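Local atomic coordinates of FBP protein (Leishmania major, PDB entry 5OEZ), a protein that probably catalyses the hydrolysis of fructose 1,6-bisphosphate to fructose 6-phosphate and phosphate, a magnesium-dependent step of gluconeogenesis, and works as a homotetramer. Residues S213-N218 with D234-N239; G220-G223 with F229-Y232. All blocks are in the same frame, centred on the assembly; numbering follows the deposited sequence.

Contact 1. Residues S213-N218 with D234-N239; sequences SIYSVN and DYLKMN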
loop_
_atom_site.group_PDB
_atom_site.type_symbol
_atom_site.label_atom_id
_atom_site.label_comp_id
_atom_site.label_asym_id
_atom_site.label_seq_id
_atom_site.Cartn_x
_atom_site.Cartn_y
_atom_site.Cartn_z
ATOM N N SER C 213 -21.082 -30.070 8.830
ATOM C CA SER C 213 -20.506 -31.289 8.244
ATOM C C SER C 213 -19.209 -31.061 7.453
ATOM O O SER C 213 -19.151 -31.315 6.248
ATOM C CB SER C 213 -21.543 -31.959 7.348
ATOM O OG SER C 213 -22.689 -32.305 8.104
ATOM N N ILE C 214 -18.179 -30.569 8.139
ATOM C CA ILE C 214 -16.849 -30.386 7.568
ATOM C C ILE C 214 -15.852 -30.965 8.552
ATOM O O ILE C 214 -15.916 -30.664 9.747
ATOM C CB ILE C 214 -16.486 -28.901 7.324
ATOM C CG1 ILE C 214 -17.492 -28.239 6.381
ATOM C CG2 ILE C 214 -15.084 -28.785 6.716
ATOM C CD1 ILE C 214 -17.309 -26.732 6.232
ATOM N N TYR C 215 -14.923 -31.772 8.042
ATOM C CA TYR C 215 -13.843 -32.301 8.849
ATOM C C TYR C 215 -12.503 -31.986 8.204
ATOM O O TYR C 215 -12.367 -31.961 6.980
ATOM C CB TYR C 215 -14.016 -33.809 9.114
ATOM C CG TYR C 215 -13.757 -34.726 7.969
ATOM C CD1 TYR C 215 -14.732 -34.968 7.009
ATOM C CD2 TYR C 215 -12.534 -35.389 7.839
ATOM C CE1 TYR C 215 -14.496 -35.837 5.939
ATOM C CE2 TYR C 215 -12.290 -36.267 6.778
ATOM C CZ TYR C 215 -13.270 -36.478 5.818
ATOM O OH TYR C 215 -13.043 -37.325 4.741
ATOM N N SER C 216 -11.508 -31.788 9.064
ATOM C CA SER C 216 -10.194 -31.323 8.680
ATOM C C SER C 216 -9.151 -32.186 9.392
ATOM O O SER C 216 -8.942 -32.072 10.613
ATOM C CB SER C 216 -10.075 -29.826 9.026
ATOM O OG SER C 216 -8.968 -29.206 8.390
ATOM N N VAL C 217 -8.511 -33.067 8.619
ATOM C CA VAL C 217 -7.440 -33.945 9.104
ATOM C C VAL C 217 -6.580 -34.386 7.916
ATOM O O VAL C 217 -7.027 -34.319 6.773
ATOM C CB VAL C 217 -8.046 -35.160 9.848
ATOM C CG1 VAL C 217 -8.718 -36.124 8.870
ATOM C CG2 VAL C 217 -6.997 -35.876 10.679
ATOM N N ASN C 218 -5.330 -34.754 8.172
ATOM C CA ASN C 218 -4.437 -35.325 7.144
ATOM C C ASN C 218 -4.643 -36.854 7.019
ATOM O O ASN C 218 -4.029 -37.603 7.763
ATOM C CB ASN C 218 -2.964 -35.041 7.481
ATOM C CG ASN C 218 -1.993 -35.557 6.411
ATOM O OD1 ASN C 218 -2.370 -36.188 5.407
ATOM N ND2 ASN C 218 -0.736 -35.268 6.620
ATOM N N ASP C 234 -14.111 -43.254 8.925
ATOM C CA ASP C 234 -14.897 -44.103 8.020
ATOM C C ASP C 234 -16.399 -43.781 8.103
ATOM O O ASP C 234 -17.093 -43.763 7.087
ATOM C CB ASP C 234 -14.642 -45.591 8.293
ATOM C CG ASP C 234 -13.224 -46.047 7.895
ATOM O OD1 ASP C 234 -12.415 -45.242 7.376
ATOM O OD2 ASP C 234 -12.904 -47.239 8.127
ATOM N N TYR C 235 -16.878 -43.499 9.310
ATOM C CA TYR C 235 -18.274 -43.154 9.520
ATOM C C TYR C 235 -18.636 -41.832 8.816
ATOM O O TYR C 235 -19.631 -41.783 8.116
ATOM C CB TYR C 235 -18.586 -43.057 11.014
ATOM C CG TYR C 235 -20.010 -42.634 11.297
ATOM C CD1 TYR C 235 -21.050 -43.567 11.293
ATOM C CD2 TYR C 235 -20.328 -41.285 11.563
ATOM C CE1 TYR C 235 -22.364 -43.174 11.561
ATOM C CE2 TYR C 235 -21.642 -40.882 11.809
ATOM C CZ TYR C 235 -22.651 -41.825 11.804
ATOM O OH TYR C 235 -23.945 -41.445 12.037
ATOM N N LEU C 236 -17.829 -40.788 9.010
ATOM C CA LEU C 236 -18.022 -39.516 8.304
ATOM C C LEU C 236 -18.176 -39.700 6.784
ATOM O O LEU C 236 -19.041 -39.085 6.175
ATOM C CB LEU C 236 -16.878 -38.541 8.565
ATOM C CG LEU C 236 -16.594 -38.081 9.988
ATOM C CD1 LEU C 236 -15.584 -36.946 9.949
ATOM C CD2 LEU C 236 -17.845 -37.647 10.747
ATOM N N LYS C 237 -17.391 -40.591 6.204
ATOM C CA LYS C 237 -17.473 -40.871 4.771
ATOM C C LYS C 237 -18.594 -41.793 4.315
ATOM O O LYS C 237 -19.028 -41.704 3.167
ATOM C CB LYS C 237 -16.202 -41.545 4.329
ATOM C CG LYS C 237 -14.951 -40.749 4.581
ATOM C CD LYS C 237 -13.827 -41.559 3.995
ATOM C CE LYS C 237 -12.499 -40.936 4.303
ATOM N NZ LYS C 237 -11.506 -41.600 3.439
ATOM N N MET C 238 -18.998 -42.741 5.154
ATOM C CA MET C 238 -19.866 -43.834 4.696
ATOM C C MET C 238 -21.218 -43.947 5.366
ATOM O O MET C 238 -22.019 -44.761 4.947
ATOM C CB MET C 238 -19.117 -45.166 4.792
ATOM C CG MET C 238 -18.068 -45.342 3.693
ATOM S SD MET C 238 -17.156 -46.904 3.772
ATOM C CE MET C 238 -16.361 -46.812 5.374
ATOM N N ASN C 239 -21.510 -43.116 6.360
ATOM C CA ASN C 239 -22.837 -43.135 6.996
ATOM C C ASN C 239 -23.923 -42.717 5.997
ATOM O O ASN C 239 -23.661 -41.949 5.085
ATOM C CB ASN C 239 -22.878 -42.245 8.261
ATOM C CG ASN C 239 -23.028 -40.768 7.937
ATOM O OD1 ASN C 239 -24.136 -40.245 7.962
ATOM N ND2 ASN C 239 -21.924 -40.093 7.633
#
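Tyr215 of strand 214-216 meets Leu236 and Lys237 of helix 227-238, joining the first strand and the helix of a beta-alpha-beta unit whose second strand, 245-246, runs parallel to the first. The main touch is a CH-pi contact: Leu236 CD1 lies over one ring face, 3.9 Å from the Tyr215 ring centroid and 30° off the ring normal. The methyl is shifted toward the root of the ring, since Leu236 CD1 stands 3.5 Å from Tyr215 CG and 3.6 Å from Tyr215 CB. With chi1 at 73°, Tyr215 CG sits between its backbone N and carbonyl carbon, and the phenol runs past the leucine toward the next residue of the helix. There the extended Lys237 chain crosses it at about a right angle. Backbone hydrogen bonds of Tyr215 with Ser245 and Arg247 anchor the residue to the neighbouring chain segment that includes strand 245-246, and Ile233 and Ile265 pack around the ring, while Leu236 also touches Leu330 of helix 325-338. The polar ends turn to Glu219: Tyr215 OH hydrogen-bonds its OE2, and Lys237 NZ forms salt bridges with Glu219 of its own chain and with Glu219 of the second subunit. This buried packing thus passes directly into a charged subunit interface. At that junction the phenol oxygen meets aliphatic carbon, Tyr215 OH lying 3.7 Å from Lys237 CE.

Contact 2. Residues G220-G223 with F229-Y232; sequences GNYG and FKEY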
loop_
_atom_site.group_PDB
_atom_site.type_symbol
_atom_site.label_atom_id
_atom_site.label_comp_id
_atom_site.label_asym_id
_atom_site.label_seq_id
_atom_site.Cartn_x
_atom_site.Cartn_y
_atom_site.Cartn_z
ATOM N N GLY C 220 -3.551 -38.839 4.867
ATOM C CA GLY C 220 -2.321 -39.521 4.528
ATOM C C GLY C 220 -1.767 -40.362 5.667
ATOM O O GLY C 220 -1.122 -41.370 5.417
ATOM N N ASN C 221 -2.016 -39.940 6.909
ATOM C CA ASN C 221 -1.551 -40.644 8.112
ATOM C C ASN C 221 -2.470 -41.771 8.605
ATOM O O ASN C 221 -2.286 -42.268 9.715
ATOM C CB ASN C 221 -1.339 -39.614 9.249
ATOM C CG ASN C 221 -0.222 -38.630 8.949
ATOM O OD1 ASN C 221 0.757 -38.975 8.292
ATOM N ND2 ASN C 221 -0.357 -37.403 9.432
ATOM N N TYR C 222 -3.450 -42.154 7.787
ATOM C CA TYR C 222 -4.486 -43.123 8.139
ATOM C C TYR C 222 -3.949 -44.361 8.847
ATOM O O TYR C 222 -4.444 -44.731 9.906
ATOM C CB TYR C 222 -5.241 -43.573 6.883
ATOM C CG TYR C 222 -6.408 -44.476 7.163
ATOM C CD1 TYR C 222 -7.642 -43.935 7.501
ATOM C CD2 TYR C 222 -6.289 -45.864 7.087
ATOM C CE1 TYR C 222 -8.731 -44.749 7.766
ATOM C CE2 TYR C 222 -7.376 -46.693 7.349
ATOM C CZ TYR C 222 -8.595 -46.124 7.685
ATOM O OH TYR C 222 -9.705 -46.895 7.950
ATOM N N GLY C 223 -2.948 -44.995 8.248
ATOM C CA GLY C 223 -2.383 -46.222 8.780
ATOM C C GLY C 223 -1.699 -46.127 10.140
ATOM O O GLY C 223 -1.453 -47.145 10.765
ATOM N N PHE C 229 -10.309 -43.901 15.885
ATOM C CA PHE C 229 -10.306 -42.735 15.024
ATOM C C PHE C 229 -10.454 -43.097 13.543
ATOM O O PHE C 229 -11.054 -42.340 12.777
ATOM C CB PHE C 229 -9.061 -41.868 15.251
ATOM C CG PHE C 229 -9.168 -40.495 14.630
ATOM C CD1 PHE C 229 -9.843 -39.468 15.292
ATOM C CD2 PHE C 229 -8.630 -40.244 13.381
ATOM C CE1 PHE C 229 -9.954 -38.202 14.715
ATOM C CE2 PHE C 229 -8.757 -38.992 12.796
ATOM C CZ PHE C 229 -9.412 -37.964 13.471
ATOM N N LYS C 230 -9.926 -44.244 13.137
ATOM C CA LYS C 230 -10.206 -44.756 11.792
ATOM C C LYS C 230 -11.692 -44.983 11.626
ATOM O O LYS C 230 -12.266 -44.642 10.596
ATOM C CB LYS C 230 -9.476 -46.065 11.530
ATOM C CG LYS C 230 -7.967 -45.955 11.491
ATOM C CD LYS C 230 -7.369 -47.312 11.153
ATOM C CE LYS C 230 -5.858 -47.271 11.147
ATOM N NZ LYS C 230 -5.317 -48.642 11.117
ATOM N N GLU C 231 -12.315 -45.571 12.644
ATOM C CA GLU C 231 -13.751 -45.835 12.589
ATOM C C GLU C 231 -14.564 -44.560 12.468
ATOM O O GLU C 231 -15.531 -44.521 11.722
ATOM C CB GLU C 231 -14.202 -46.651 13.803
ATOM C CG GLU C 231 -13.670 -48.075 13.771
ATOM C CD GLU C 231 -14.044 -48.899 14.998
ATOM O OE1 GLU C 231 -15.033 -48.550 15.722
ATOM O OE2 GLU C 231 -13.369 -49.946 15.205
ATOM N N TYR C 232 -14.159 -43.539 13.198
ATOM C CA TYR C 232 -14.826 -42.244 13.157
ATOM C C TYR C 232 -14.743 -41.642 11.762
ATOM O O TYR C 232 -15.745 -41.185 11.207
ATOM C CB TYR C 232 -14.216 -41.293 14.195
ATOM C CG TYR C 232 -14.561 -39.823 14.005
ATOM C CD1 TYR C 232 -15.867 -39.377 14.122
ATOM C CD2 TYR C 232 -13.576 -38.880 13.719
ATOM C CE1 TYR C 232 -16.178 -38.045 13.970
ATOM C CE2 TYR C 232 -13.884 -37.542 13.545
ATOM C CZ TYR C 232 -15.183 -37.126 13.675
ATOM O OH TYR C 232 -15.500 -35.782 13.534
#
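The backbones approach most closely at Tyr222 and Lys230, whose CA atoms are 7.0 Å apart, where the 3-10 segment 220-223 faces helix 227-238 just along the chain. Lys230 reaches back from the helix, its chain extended beyond CG, and crosses the Tyr222 side chain at about a right angle. Its methylenes form a CH-pi contact with one face of the phenol: Lys230 CG is 4.1 Å from the Tyr222 ring centroid, 22° off the normal. The overlap favours the hydroxyl end, with Lys230 CB 3.7 Å from Tyr222 OH and Lys230 CD 3.9 Å from Tyr222 CE2. Having CG anti to the backbone N (chi1 -175°) sends the Tyr222 ring out toward the helix. Trp225 also meets the Tyr222 ring and touches Lys230, and Lys237 of the second subunit packs on Tyr222. Farther along the lysine, Lys230 CE comes to 3.2 Å from Tyr222 O, but Lys230 NZ stays 4.2 Å from both Gly223 O and Tyr222 O. The chemistry is therefore that of an aliphatic chain laid on an aromatic face at the surface; the nearby carbonyl oxygens may favour the positive end electrostatically, without a direct bond to it.

Contacts 1 and 2 share helix 227-238 and have centres 10 Å apart; residues 220-223 and 229-232 fall within the chain between the two segments of contact 1. Their bridge is a probable hydrogen bond between Tyr222 OH and Asp234 OD1, 3.2 Å long, with apolar packing of Val217 CG2 on Phe229 CE2 at 4.2 Å. Both contacts reach the second subunit. Asn218, which binds fructose 6-phosphate in another structure of this protein, lies in segment 213-218 of contact 1, and its side chain is about 8 Å from that of Tyr222. The Tyr215 side chain is likewise about 8 Å from those of the fructose 6-phosphate-binding residues Arg247 and Tyr248, which puts both contacts near the residues of this site, unoccupied in this chain.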